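Local coordinates for maltose/maltodextrin-binding protein (Thermus thermophilus, PDB 2GH9) that binds maltotriose and, as periplasmic maltose-binding proteins generally do, probably presents it to a membrane transporter for uptake, at residues V5-G10 with V34-F39; S114-Y119 with A323-V328; F160-A165 with P253-A258; A298-G303 with E317-V322. All blocks are in the same frame, centred on the assembly; numbering follows the deposited sequence.

Contacts 1 to 4 are spread over a two-lobed periplasmic-binding-protein fold. Contact 1 lies in the larger mixed sheet beside the sugar and is complete before contact 2 opens along the chain. Contact 2 brings strand 116-120 of the four-stranded sheet against the end of helix 320-326, and contacts 3 and 4 are nested in series within the long loop it closes. Contacts 2 and 4 share helix 320-326, their centres about 12 Å apart; contacts 1 and 4 touch through the rings of Phe9 and Phe299. Contact 3, centred about 33 Å from contact 1, lies on the opposite side of the chain's centre. Contact 1 shapes the sugar pocket; the others pack parts of the fold together.

Contact 1 of 4, residues V5-G10 with V34-F39; sequences VWTHFG and VVEVPF. With GLC (alpha-D-glucopyranose), chain B; GLC (alpha-D-glucopyranose), chain C.
The rings of His8 and Phe39 meet edge-to-face where a classical beta-alpha-beta unit, strand 3-7, helix 11-26 and strand 32-36, runs into the sugar pocket. Their centroids are 5.2 Å apart and their planes 82° apart, with Phe39 CD1 over the centre of the imidazole and Phe9 CD1 over the rim of its opposite face. The two side chains run side by side. O4 of the chain B glucose lies over the centre of one face of the Phe39 ring, while CZ of that ring lies 3.3 Å from O4 of the chain C glucose.

Behind the pocket the strands pair in parallel register. Val35 N donates to Val5 O at 2.7 Å, Thr7 N to Val35 O at 2.9 Å and Val37 N to Thr7 O at 3.0 Å. On the Trp6 side of the sheet, Val37 CG2 makes a CH-pi contact over the five-membered ring, 3.9 Å from its centroid, and Val35 CB sits at the indole edge. Thr7 OG1, also hydrogen-bonded to Val60 O, accepts from Phe9 N in an ST turn. In the plane of the imidazole, His8 ND1 hydrogen-bonds O2 of the chain B glucose at 2.8 Å.

Contact 2 of 4, residues S114-Y119 with A323-V328; sequences SVALIY and AGFSKV
Ala116 and Val328 are the pair with the nearest CA atoms, 7.1 Å apart, where strand 116-120 of the four-stranded sheet passes the C-terminal end of helix 320-326. No hydrogen bond crosses between the segments; the contact is side-chain packing of a helix end on a strand within the two-lobed periplasmic-binding-protein fold. Residues 114 and 115 link strand 104-113 of the larger sheet to strand 116-120 of the smaller one, a position consistent with an inter-lobe crossover. Strand 116-120 itself is held between strands 227-232 and 247-250. Past Phe325 the chain is still turning: Lys327 N donates to Gly324 O, and Val328 N donates to Phe325 O at 3.0 Å.

Two side chains reach across, those of residues 325 and 328. Phe325 has CG anti to its carbonyl carbon (chi1 -77°), and its CE1 comes to 3.8 Å from Ala116 CB; the ring approaches this methyl obliquely. Ile249 and Pro234 also touch Phe325, extending the apolar surroundings. Val328 divides its branches between neighbours: CG2 lies 4.2 Å from Ala116 CB, while CG1 rests 3.5 Å from Ser114 OG and also near Val115 O. The small methyl of Ala116 is therefore touched by both an aromatic ring and a valine branch.

The serine hydroxyl is turned back on its own segment, donating to Val115 O at 2.9 Å from above the carbonyl plane. Ser114 O, by contrast, is buried without a polar partner in the model, and its nearest atom across the contact is Phe325 CE1 at 3.3 Å.

Contact 3 of 4, residues F160-A165 with P253-A258; sequences FGFFKA and PVPPGA. Unlike the reference sequence in segment 253-258: Val254 (reference Ala).
Apolar packing joins Phe162 and Ala165 of helix 156-166 to Pro255 and Ala258 in the loop between strands 247-250 and 265-273, with no hydrogen bond between the two segments. The Phe162 ring obliquely meets the proline ring, with CD1 3.5 Å from Pro255 CG. The Phe162 ring also makes an edge-to-face pair with Phe198 of helix 189-204, a helix that also touches Pro255.

One turn further along, the methyl of Ala165 points at the loop and has several neighbours. Pro255 CD lies 3.6 Å from Ala165 CB, and Val254 CG1 is more distant at 4.2 Å. Ala258 CB comes to 3.5 Å from Ala165 CB, tighter than usual for two carbons, and it is equally close to Ala165 O. The two methyls meet because the loop folds back between Pro255 and Ala258, placing both residues against the helix while Pro256 and Gly257, at the corner of the turn, make no contact with 160-165. A backbone hydrogen bond between Ala165 and Asn260 adds a polar tie just past this loop. With Gly257 at positive phi (91°) in its third position, the loop forms a type II beta turn seated on a helix.

Contact 4 of 4, residues A298-G303 with E317-V322; sequences AFNQAG and EKDPVV
Asn300 and Asp319 reach toward each other tip to tip where the C-terminal part of helix 293-302 faces the N-terminus of helix 320-326, a helix-helix approach built round an N-cap. Their amide and carboxylate planes stand 79° apart, and no clear direct hydrogen bond joins the segments.

The polar connection runs through a water that lies 2.8 Å from Asn300 OD1 and 3.1 Å from Asp319 OD2 and could donate to either. More acceptors surround this water than its two protons can serve, so the bridge may be shared with other atoms. Asn300 ND2 itself donates to Arg305 O. Gln301 also brings its side-chain end to the Asp319 carboxylate, but the orientation of its amide is uncertain.

Van der Waals contact is slight. Asn300 CG is anti to the backbone N (chi1 173°), and the amide beyond it crosses the Val322 side chain, with Asn300 ND2 3.9 Å from Val322 CG2. Val321 CG1 lies 4.3 Å from the same nitrogen. Ile306 of strand 306-307 touches Asn300 and both valines.

Asp319 is the N-cap of helix 320-326. The carboxylate oxygen that faces the water also accepts from N-H groups of the first turn, which would probably help stabilise its negative charge. Val321 N gives Asp319 OD2 a weak hydrogen bond at 2.9 Å, and Val322 N donates to the anti lone pair of OD2 at 3.3 Å.

Contact 1 of 4, residues V5-G10 with V34-F39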
loop_
_atom_site.group_PDB
_atom_site.type_symbol
_atom_site.label_atom_id
_atom_site.label_comp_id
_atom_site.label_asym_id
_atom_site.label_seq_id
_atom_site.Cartn_x
_atom_site.Cartn_y
_atom_site.Cartn_z
ATOM N N VAL A 5 16.662 9.931 8.842
ATOM C CA VAL A 5 15.433 9.202 8.523
ATOM C C VAL A 5 15.180 9.322 7.030
ATOM O O VAL A 5 15.108 10.417 6.522
ATOM C CB VAL A 5 14.213 9.796 9.267
ATOM C CG1 VAL A 5 12.900 9.012 8.951
ATOM C CG2 VAL A 5 14.473 9.814 10.746
ATOM N N TRP A 6 15.074 8.189 6.340
ATOM C CA TRP A 6 14.526 8.168 4.979
ATOM C C TRP A 6 13.022 8.025 5.038
ATOM O O TRP A 6 12.516 7.177 5.789
ATOM C CB TRP A 6 15.109 7.013 4.181
ATOM C CG TRP A 6 16.499 7.254 3.732
ATOM C CD1 TRP A 6 17.203 8.422 3.816
ATOM C CD2 TRP A 6 17.354 6.310 3.097
ATOM N NE1 TRP A 6 18.459 8.251 3.302
ATOM C CE2 TRP A 6 18.574 6.966 2.834
ATOM C CE3 TRP A 6 17.216 4.959 2.740
ATOM C CZ2 TRP A 6 19.650 6.326 2.215
ATOM C CZ3 TRP A 6 18.280 4.324 2.128
ATOM C CH2 TRP A 6 19.491 5.012 1.871
ATOM N N THR A 7 12.313 8.853 4.269
ATOM C CA THR A 7 10.848 8.756 4.191
ATOM C C THR A 7 10.313 8.984 2.778
ATOM O O THR A 7 10.877 9.765 2.019
ATOM C CB THR A 7 10.164 9.780 5.151
ATOM O OG1 THR A 7 8.764 9.533 5.184
ATOM C CG2 THR A 7 10.424 11.214 4.719
ATOM N N HIS A 8 9.206 8.320 2.463
ATOM C CA HIS A 8 8.466 8.523 1.205
ATOM C C HIS A 8 7.244 9.422 1.401
ATOM O O HIS A 8 6.430 9.625 0.480
ATOM C CB HIS A 8 8.037 7.194 0.576
ATOM C CG HIS A 8 7.281 6.274 1.493
ATOM N ND1 HIS A 8 5.903 6.272 1.584
ATOM C CD2 HIS A 8 7.709 5.269 2.300
ATOM C CE1 HIS A 8 5.521 5.338 2.440
ATOM N NE2 HIS A 8 6.596 4.697 2.868
ATOM N N PHE A 9 7.122 9.977 2.601
ATOM C CA PHE A 9 6.007 10.828 2.917
ATOM C C PHE A 9 6.148 12.188 2.218
ATOM O O PHE A 9 7.256 12.702 2.008
ATOM C CB PHE A 9 5.902 11.076 4.435
ATOM C CG PHE A 9 5.638 9.851 5.260
ATOM C CD1 PHE A 9 5.271 8.639 4.688
ATOM C CD2 PHE A 9 5.754 9.920 6.639
ATOM C CE1 PHE A 9 5.036 7.535 5.464
ATOM C CE2 PHE A 9 5.518 8.824 7.423
ATOM C CZ PHE A 9 5.142 7.630 6.839
ATOM N N GLY A 10 5.002 12.762 1.874
ATOM C CA GLY A 10 4.923 14.145 1.435
ATOM C C GLY A 10 3.770 14.815 2.119
ATOM O O GLY A 10 3.078 14.196 2.937
ATOM N N VAL A 34 15.386 14.572 8.349
ATOM C CA VAL A 34 14.381 13.885 7.539
ATOM C C VAL A 34 14.774 14.031 6.057
ATOM O O VAL A 34 14.900 15.135 5.544
ATOM C CB VAL A 34 12.980 14.431 7.861
ATOM C CG1 VAL A 34 11.890 13.731 7.005
ATOM C CG2 VAL A 34 12.697 14.266 9.369
ATOM N N VAL A 35 15.016 12.906 5.397
ATOM C CA VAL A 35 15.451 12.873 4.004
ATOM C C VAL A 35 14.345 12.201 3.184
ATOM O O VAL A 35 13.947 11.063 3.464
ATOM C CB VAL A 35 16.835 12.164 3.856
ATOM C CG1 VAL A 35 17.251 12.002 2.398
ATOM C CG2 VAL A 35 17.930 12.941 4.614
ATOM N N GLU A 36 13.829 12.938 2.203
ATOM C CA GLU A 36 12.848 12.417 1.255
ATOM C C GLU A 36 13.510 11.535 0.200
ATOM O O GLU A 36 14.612 11.825 -0.285
ATOM C CB GLU A 36 12.077 13.548 0.587
ATOM C CG GLU A 36 11.174 14.303 1.544
ATOM C CD GLU A 36 10.860 15.719 1.058
ATOM O OE1 GLU A 36 9.871 15.898 0.312
ATOM O OE2 GLU A 36 11.596 16.652 1.451
ATOM N N VAL A 37 12.827 10.438 -0.106
ATOM C CA VAL A 37 13.271 9.416 -1.054
ATOM C C VAL A 37 11.990 8.928 -1.716
ATOM O O VAL A 37 11.008 8.648 -1.004
ATOM C CB VAL A 37 13.906 8.188 -0.389
ATOM C CG1 VAL A 37 14.538 7.246 -1.478
ATOM C CG2 VAL A 37 14.897 8.565 0.745
ATOM N N PRO A 38 11.971 8.843 -3.065
ATOM C CA PRO A 38 10.773 8.253 -3.688
ATOM C C PRO A 38 10.574 6.800 -3.228
ATOM O O PRO A 38 11.550 6.017 -3.112
ATOM C CB PRO A 38 11.075 8.321 -5.180
ATOM C CG PRO A 38 12.253 9.229 -5.329
ATOM C CD PRO A 38 13.001 9.199 -4.067
ATOM N N PHE A 39 9.316 6.456 -2.971
ATOM C CA PHE A 39 8.930 5.150 -2.439
ATOM C C PHE A 39 9.572 4.001 -3.203
ATOM O O PHE A 39 10.112 3.068 -2.597
ATOM C CB PHE A 39 7.396 5.020 -2.459
ATOM C CG PHE A 39 6.894 3.634 -2.160
ATOM C CD1 PHE A 39 6.720 3.222 -0.846
ATOM C CD2 PHE A 39 6.605 2.747 -3.180
ATOM C CE1 PHE A 39 6.255 1.953 -0.571
ATOM C CE2 PHE A 39 6.151 1.454 -2.911
ATOM C CZ PHE A 39 5.974 1.062 -1.615
HETATM C C1 GLC B . 3.728 7.475 -1.791
HETATM C C2 GLC B . 2.987 6.947 -0.564
HETATM C C3 GLC B . 3.007 5.431 -0.570
HETATM C C4 GLC B . 2.384 4.916 -1.877
HETATM C C5 GLC B . 3.132 5.465 -3.102
HETATM C C6 GLC B . 2.410 5.100 -4.413
HETATM O O1 GLC B . 5.115 7.185 -1.635
HETATM O O2 GLC B . 3.557 7.483 0.650
HETATM O O3 GLC B . 2.322 4.885 0.570
HETATM O O4 GLC B . 2.557 3.511 -1.940
HETATM O O5 GLC B . 3.228 6.884 -2.998
HETATM O O6 GLC B . 3.072 5.662 -5.562
HETATM C C1 GLC C . 1.345 2.743 -2.010
HETATM C C2 GLC C . 1.394 1.672 -0.936
HETATM C C3 GLC C . 2.509 0.658 -1.275
HETATM C C4 GLC C . 2.404 0.109 -2.689
HETATM C C5 GLC C . 2.267 1.253 -3.689
HETATM C C6 GLC C . 1.996 0.717 -5.100
HETATM O O2 GLC C . 1.682 2.272 0.331
HETATM O O3 GLC C . 2.504 -0.399 -0.339
HETATM O O4 GLC C . 3.570 -0.683 -2.994
HETATM O O5 GLC C . 1.193 2.142 -3.302
HETATM O O6 GLC C . 2.459 1.613 -6.115
HETATM O O HOH W 1 7.024 8.868 -2.644
#

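Contact 2 of 4, residues S114-Y119 with A323-V328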
loop_
_atom_site.group_PDB
_atom_site.type_symbol
_atom_site.label_atom_id
_atom_site.label_comp_id
_atom_site.label_asym_id
_atom_site.label_seq_id
_atom_site.Cartn_x
_atom_site.Cartn_y
_atom_site.Cartn_z
ATOM N N SER A 114 -5.107 0.328 2.585
ATOM C CA SER A 114 -5.476 -0.428 1.398
ATOM C C SER A 114 -5.990 0.565 0.389
ATOM O O SER A 114 -6.361 1.683 0.747
ATOM C CB SER A 114 -6.569 -1.467 1.724
ATOM O OG SER A 114 -7.859 -0.879 1.732
ATOM N N VAL A 115 -6.039 0.169 -0.877
ATOM C CA VAL A 115 -6.803 0.947 -1.837
ATOM C C VAL A 115 -8.298 0.769 -1.608
ATOM O O VAL A 115 -8.769 -0.186 -0.970
ATOM C CB VAL A 115 -6.430 0.630 -3.340
ATOM C CG1 VAL A 115 -4.971 1.002 -3.595
ATOM C CG2 VAL A 115 -6.748 -0.839 -3.717
ATOM N N ALA A 116 -9.038 1.744 -2.118
ATOM C CA ALA A 116 -10.488 1.771 -2.049
ATOM C C ALA A 116 -11.020 2.752 -3.111
ATOM O O ALA A 116 -10.267 3.522 -3.714
ATOM C CB ALA A 116 -10.957 2.218 -0.680
ATOM N N LEU A 117 -12.331 2.718 -3.295
ATOM C CA LEU A 117 -13.020 3.662 -4.135
ATOM C C LEU A 117 -13.176 4.950 -3.325
ATOM O O LEU A 117 -13.952 5.013 -2.366
ATOM C CB LEU A 117 -14.382 3.110 -4.577
ATOM C CG LEU A 117 -15.195 4.102 -5.420
ATOM C CD1 LEU A 117 -14.495 4.298 -6.756
ATOM C CD2 LEU A 117 -16.617 3.631 -5.583
ATOM N N ILE A 118 -12.395 5.958 -3.711
ATOM C CA ILE A 118 -12.468 7.269 -3.109
ATOM C C ILE A 118 -13.195 8.169 -4.119
ATOM O O ILE A 118 -12.767 8.330 -5.262
ATOM C CB ILE A 118 -11.092 7.815 -2.743
ATOM C CG1 ILE A 118 -10.280 6.754 -1.980
ATOM C CG2 ILE A 118 -11.228 9.113 -1.896
ATOM C CD1 ILE A 118 -8.799 7.180 -1.684
ATOM N N TYR A 119 -14.324 8.714 -3.687
ATOM C CA TYR A 119 -15.202 9.496 -4.568
ATOM C C TYR A 119 -15.344 10.919 -4.074
ATOM O O TYR A 119 -15.535 11.146 -2.878
ATOM C CB TYR A 119 -16.607 8.866 -4.719
ATOM C CG TYR A 119 -17.383 8.602 -3.461
ATOM C CD1 TYR A 119 -17.218 7.412 -2.765
ATOM C CD2 TYR A 119 -18.323 9.527 -2.974
ATOM C CE1 TYR A 119 -17.912 7.144 -1.634
ATOM C CE2 TYR A 119 -19.028 9.269 -1.826
ATOM C CZ TYR A 119 -18.824 8.073 -1.155
ATOM O OH TYR A 119 -19.498 7.770 0.003
ATOM N N ALA A 323 -13.834 4.822 9.879
ATOM C CA ALA A 323 -15.095 4.091 9.616
ATOM C C ALA A 323 -15.169 3.581 8.170
ATOM O O ALA A 323 -15.580 2.436 7.928
ATOM C CB ALA A 323 -16.310 4.977 9.916
ATOM N N GLY A 324 -14.758 4.419 7.217
ATOM C CA GLY A 324 -14.726 4.031 5.810
ATOM C C GLY A 324 -13.809 2.840 5.548
ATOM O O GLY A 324 -14.209 1.841 4.946
ATOM N N PHE A 325 -12.575 2.924 6.003
ATOM C CA PHE A 325 -11.649 1.806 5.798
ATOM C C PHE A 325 -11.927 0.548 6.625
ATOM O O PHE A 325 -11.520 -0.560 6.215
ATOM C CB PHE A 325 -10.194 2.266 5.925
ATOM C CG PHE A 325 -9.703 2.994 4.714
ATOM C CD1 PHE A 325 -9.297 2.286 3.585
ATOM C CD2 PHE A 325 -9.686 4.367 4.675
ATOM C CE1 PHE A 325 -8.875 2.946 2.458
ATOM C CE2 PHE A 325 -9.256 5.034 3.544
ATOM C CZ PHE A 325 -8.861 4.308 2.430
ATOM N N SER A 326 -12.651 0.684 7.736
ATOM C CA SER A 326 -13.096 -0.476 8.523
ATOM C C SER A 326 -14.085 -1.365 7.763
ATOM O O SER A 326 -14.267 -2.538 8.086
ATOM C CB SER A 326 -13.719 -0.038 9.872
ATOM O OG SER A 326 -15.133 0.184 9.781
ATOM N N LYS A 327 -14.725 -0.811 6.744
ATOM C CA LYS A 327 -15.646 -1.564 5.934
ATOM C C LYS A 327 -14.940 -2.156 4.712
ATOM O O LYS A 327 -15.498 -3.006 4.030
ATOM C CB LYS A 327 -16.826 -0.667 5.539
ATOM C CG LYS A 327 -17.757 -0.300 6.748
ATOM C CD LYS A 327 -18.583 -1.528 7.191
ATOM C CE LYS A 327 -19.091 -1.462 8.678
ATOM N NZ LYS A 327 -18.057 -1.829 9.704
ATOM N N VAL A 328 -13.714 -1.704 4.451
ATOM C CA VAL A 328 -12.923 -2.172 3.319
ATOM C C VAL A 328 -11.916 -3.231 3.760
ATOM O O VAL A 328 -11.764 -4.253 3.089
ATOM C CB VAL A 328 -12.205 -0.990 2.588
ATOM C CG1 VAL A 328 -11.245 -1.516 1.518
ATOM C CG2 VAL A 328 -13.208 -0.025 1.993
#

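Contact 3 of 4, residues F160-A165 with P253-A258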
loop_
_atom_site.group_PDB
_atom_site.type_symbol
_atom_site.label_atom_id
_atom_site.label_comp_id
_atom_site.label_asym_id
_atom_site.label_seq_id
_atom_site.Cartn_x
_atom_site.Cartn_y
_atom_site.Cartn_z
ATOM N N PHE A 160 -4.585 -5.821 -7.758
ATOM C CA PHE A 160 -4.777 -7.089 -7.073
ATOM C C PHE A 160 -6.248 -7.384 -6.761
ATOM O O PHE A 160 -6.687 -8.517 -6.913
ATOM C CB PHE A 160 -3.934 -7.238 -5.802
ATOM C CG PHE A 160 -4.296 -8.468 -5.017
ATOM C CD1 PHE A 160 -3.991 -9.730 -5.515
ATOM C CD2 PHE A 160 -5.010 -8.375 -3.829
ATOM C CE1 PHE A 160 -4.346 -10.865 -4.818
ATOM C CE2 PHE A 160 -5.386 -9.521 -3.143
ATOM C CZ PHE A 160 -5.051 -10.766 -3.643
ATOM N N GLY A 161 -7.020 -6.376 -6.350
ATOM C CA GLY A 161 -8.417 -6.591 -6.001
ATOM C C GLY A 161 -9.248 -7.229 -7.096
ATOM O O GLY A 161 -10.145 -8.023 -6.822
ATOM N N PHE A 162 -8.941 -6.884 -8.331
ATOM C CA PHE A 162 -9.559 -7.536 -9.488
ATOM C C PHE A 162 -9.062 -8.992 -9.625
ATOM O O PHE A 162 -9.832 -9.886 -9.952
ATOM C CB PHE A 162 -9.267 -6.744 -10.766
ATOM C CG PHE A 162 -9.635 -5.299 -10.677
ATOM C CD1 PHE A 162 -10.820 -4.906 -10.079
ATOM C CD2 PHE A 162 -8.799 -4.320 -11.224
ATOM C CE1 PHE A 162 -11.168 -3.562 -9.983
ATOM C CE2 PHE A 162 -9.136 -2.990 -11.149
ATOM C CZ PHE A 162 -10.322 -2.598 -10.514
ATOM N N PHE A 163 -7.792 -9.232 -9.344
ATOM C CA PHE A 163 -7.270 -10.601 -9.350
ATOM C C PHE A 163 -7.948 -11.476 -8.271
ATOM O O PHE A 163 -8.300 -12.630 -8.534
ATOM C CB PHE A 163 -5.733 -10.625 -9.230
ATOM C CG PHE A 163 -5.007 -10.358 -10.533
ATOM C CD1 PHE A 163 -4.352 -11.389 -11.214
ATOM C CD2 PHE A 163 -4.940 -9.073 -11.053
ATOM C CE1 PHE A 163 -3.655 -11.142 -12.404
ATOM C CE2 PHE A 163 -4.250 -8.816 -12.252
ATOM C CZ PHE A 163 -3.596 -9.871 -12.917
ATOM N N LYS A 164 -8.158 -10.899 -7.090
ATOM C CA LYS A 164 -8.902 -11.537 -5.999
ATOM C C LYS A 164 -10.367 -11.824 -6.373
ATOM O O LYS A 164 -10.843 -12.956 -6.208
ATOM C CB LYS A 164 -8.814 -10.685 -4.722
ATOM C CG LYS A 164 -9.460 -11.330 -3.493
ATOM C CD LYS A 164 -8.943 -10.718 -2.198
ATOM C CE LYS A 164 -9.443 -11.484 -0.989
ATOM N NZ LYS A 164 -8.919 -12.856 -0.988
ATOM N N ALA A 165 -11.065 -10.831 -6.912
ATOM C CA ALA A 165 -12.423 -11.044 -7.396
ATOM C C ALA A 165 -12.504 -12.269 -8.349
ATOM O O ALA A 165 -13.364 -13.139 -8.194
ATOM C CB ALA A 165 -12.960 -9.787 -8.083
ATOM N N PRO A 253 -16.528 -1.642 -6.668
ATOM C CA PRO A 253 -17.430 -2.681 -7.166
ATOM C C PRO A 253 -16.732 -3.924 -7.716
ATOM O O PRO A 253 -15.614 -3.857 -8.232
ATOM C CB PRO A 253 -18.239 -1.984 -8.270
ATOM C CG PRO A 253 -17.616 -0.680 -8.511
ATOM C CD PRO A 253 -16.792 -0.335 -7.299
ATOM N N VAL A 254 -17.409 -5.058 -7.582
ATOM C CA VAL A 254 -16.885 -6.311 -8.055
ATOM C C VAL A 254 -16.970 -6.277 -9.578
ATOM O O VAL A 254 -18.019 -5.918 -10.132
ATOM C CB VAL A 254 -17.664 -7.506 -7.456
ATOM C CG1 VAL A 254 -17.018 -8.858 -7.844
ATOM C CG2 VAL A 254 -17.706 -7.369 -5.963
ATOM N N PRO A 255 -15.848 -6.605 -10.261
ATOM C CA PRO A 255 -15.867 -6.582 -11.732
ATOM C C PRO A 255 -16.879 -7.597 -12.277
ATOM O O PRO A 255 -17.142 -8.617 -11.624
ATOM C CB PRO A 255 -14.443 -6.985 -12.125
ATOM C CG PRO A 255 -13.618 -6.879 -10.896
ATOM C CD PRO A 255 -14.531 -6.993 -9.720
ATOM N N PRO A 256 -17.435 -7.325 -13.463
ATOM C CA PRO A 256 -18.384 -8.239 -14.076
ATOM C C PRO A 256 -17.688 -9.549 -14.493
ATOM O O PRO A 256 -16.577 -9.526 -15.025
ATOM C CB PRO A 256 -18.880 -7.454 -15.292
ATOM C CG PRO A 256 -17.742 -6.538 -15.632
ATOM C CD PRO A 256 -17.148 -6.157 -14.317
ATOM N N GLY A 257 -18.325 -10.684 -14.215
ATOM C CA GLY A 257 -17.741 -12.002 -14.497
ATOM C C GLY A 257 -16.931 -12.638 -13.364
ATOM O O GLY A 257 -16.627 -13.836 -13.422
ATOM N N ALA A 258 -16.560 -11.840 -12.360
ATOM C CA ALA A 258 -15.798 -12.318 -11.204
ATOM C C ALA A 258 -16.693 -13.102 -10.247
ATOM O O ALA A 258 -17.767 -12.650 -9.871
ATOM C CB ALA A 258 -15.115 -11.150 -10.477
#

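Contact 4 of 4, residues A298-G303 with E317-V322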
loop_
_atom_site.group_PDB
_atom_site.type_symbol
_atom_site.label_atom_id
_atom_site.label_comp_id
_atom_site.label_asym_id
_atom_site.label_seq_id
_atom_site.Cartn_x
_atom_site.Cartn_y
_atom_site.Cartn_z
ATOM N N ALA A 298 -2.535 11.433 15.548
ATOM C CA ALA A 298 -2.116 12.654 14.876
ATOM C C ALA A 298 -1.808 12.406 13.402
ATOM O O ALA A 298 -2.271 13.136 12.525
ATOM C CB ALA A 298 -0.895 13.233 15.570
ATOM N N PHE A 299 -1.055 11.349 13.129
ATOM C CA PHE A 299 -0.734 11.017 11.749
ATOM C C PHE A 299 -2.012 10.753 10.943
ATOM O O PHE A 299 -2.120 11.207 9.827
ATOM C CB PHE A 299 0.218 9.815 11.710
ATOM C CG PHE A 299 0.850 9.563 10.361
ATOM C CD1 PHE A 299 1.813 10.430 9.854
ATOM C CD2 PHE A 299 0.511 8.441 9.614
ATOM C CE1 PHE A 299 2.425 10.188 8.645
ATOM C CE2 PHE A 299 1.148 8.182 8.366
ATOM C CZ PHE A 299 2.099 9.036 7.896
ATOM N N ASN A 300 -2.979 10.035 11.501
ATOM C CA ASN A 300 -4.236 9.773 10.795
ATOM C C ASN A 300 -4.965 11.064 10.497
ATOM O O ASN A 300 -5.515 11.254 9.411
ATOM C CB ASN A 300 -5.137 8.836 11.602
ATOM C CG ASN A 300 -6.540 8.665 10.976
ATOM O OD1 ASN A 300 -7.452 9.380 11.320
ATOM N ND2 ASN A 300 -6.672 7.752 10.017
ATOM N N GLN A 301 -4.953 11.970 11.467
ATOM C CA GLN A 301 -5.681 13.223 11.329
ATOM C C GLN A 301 -5.043 14.109 10.284
ATOM O O GLN A 301 -5.755 14.709 9.485
ATOM C CB GLN A 301 -5.828 13.909 12.688
ATOM C CG GLN A 301 -6.700 13.083 13.647
ATOM C CD GLN A 301 -8.090 12.813 13.088
ATOM O OE1 GLN A 301 -8.404 11.684 12.655
ATOM N NE2 GLN A 301 -8.940 13.844 13.088
ATOM N N ALA A 302 -3.710 14.104 10.225
ATOM C CA ALA A 302 -2.958 14.856 9.212
ATOM C C ALA A 302 -3.164 14.304 7.805
ATOM O O ALA A 302 -3.256 15.070 6.814
ATOM C CB ALA A 302 -1.489 14.814 9.542
ATOM N N GLY A 303 -3.227 12.976 7.723
ATOM C CA GLY A 303 -3.338 12.268 6.453
ATOM C C GLY A 303 -4.558 11.375 6.398
ATOM O O GLY A 303 -5.673 11.839 6.089
ATOM N N GLU A 317 -12.997 5.527 16.199
ATOM C CA GLU A 317 -14.033 4.658 15.648
ATOM C C GLU A 317 -15.026 5.421 14.770
ATOM O O GLU A 317 -15.501 4.885 13.761
ATOM C CB GLU A 317 -14.776 3.927 16.771
ATOM C CG GLU A 317 -15.728 2.847 16.260
ATOM C CD GLU A 317 -16.481 2.126 17.352
ATOM O OE1 GLU A 317 -16.324 2.489 18.538
ATOM O OE2 GLU A 317 -17.252 1.193 17.012
ATOM N N LYS A 318 -15.315 6.665 15.154
ATOM C CA LYS A 318 -16.293 7.510 14.471
ATOM C C LYS A 318 -15.688 8.465 13.447
ATOM O O LYS A 318 -16.432 9.141 12.743
ATOM C CB LYS A 318 -17.110 8.324 15.490
ATOM C CG LYS A 318 -18.013 7.493 16.356
ATOM C CD LYS A 318 -18.938 8.388 17.178
ATOM C CE LYS A 318 -19.940 7.569 17.982
ATOM N NZ LYS A 318 -21.111 8.400 18.443
ATOM N N ASP A 319 -14.356 8.544 13.370
ATOM C CA ASP A 319 -13.719 9.301 12.301
ATOM C C ASP A 319 -14.159 8.700 10.954
ATOM O O ASP A 319 -14.220 7.482 10.804
ATOM C CB ASP A 319 -12.188 9.326 12.435
ATOM C CG ASP A 319 -11.523 10.104 11.314
ATOM O OD1 ASP A 319 -11.294 11.322 11.455
ATOM O OD2 ASP A 319 -11.265 9.504 10.253
ATOM N N PRO A 320 -14.520 9.561 10.003
ATOM C CA PRO A 320 -15.020 9.133 8.697
ATOM C C PRO A 320 -14.059 8.246 7.882
ATOM O O PRO A 320 -14.503 7.305 7.216
ATOM C CB PRO A 320 -15.239 10.458 7.978
ATOM C CG PRO A 320 -15.427 11.432 9.034
ATOM C CD PRO A 320 -14.522 11.026 10.118
ATOM N N VAL A 321 -12.770 8.578 7.929
ATOM C CA VAL A 321 -11.722 7.818 7.243
ATOM C C VAL A 321 -11.567 6.452 7.893
ATOM O O VAL A 321 -11.479 5.438 7.200
ATOM C CB VAL A 321 -10.358 8.582 7.231
ATOM C CG1 VAL A 321 -9.241 7.727 6.612
ATOM C CG2 VAL A 321 -10.471 9.878 6.485
ATOM N N VAL A 322 -11.559 6.411 9.226
ATOM C CA VAL A 322 -11.403 5.143 9.932
ATOM C C VAL A 322 -12.640 4.259 9.719
ATOM O O VAL A 322 -12.498 3.095 9.382
ATOM C CB VAL A 322 -11.078 5.351 11.441
ATOM C CG1 VAL A 322 -11.030 4.014 12.199
ATOM C CG2 VAL A 322 -9.770 6.078 11.577
HETATM O O HOH W 2 -8.624 10.659 9.155
#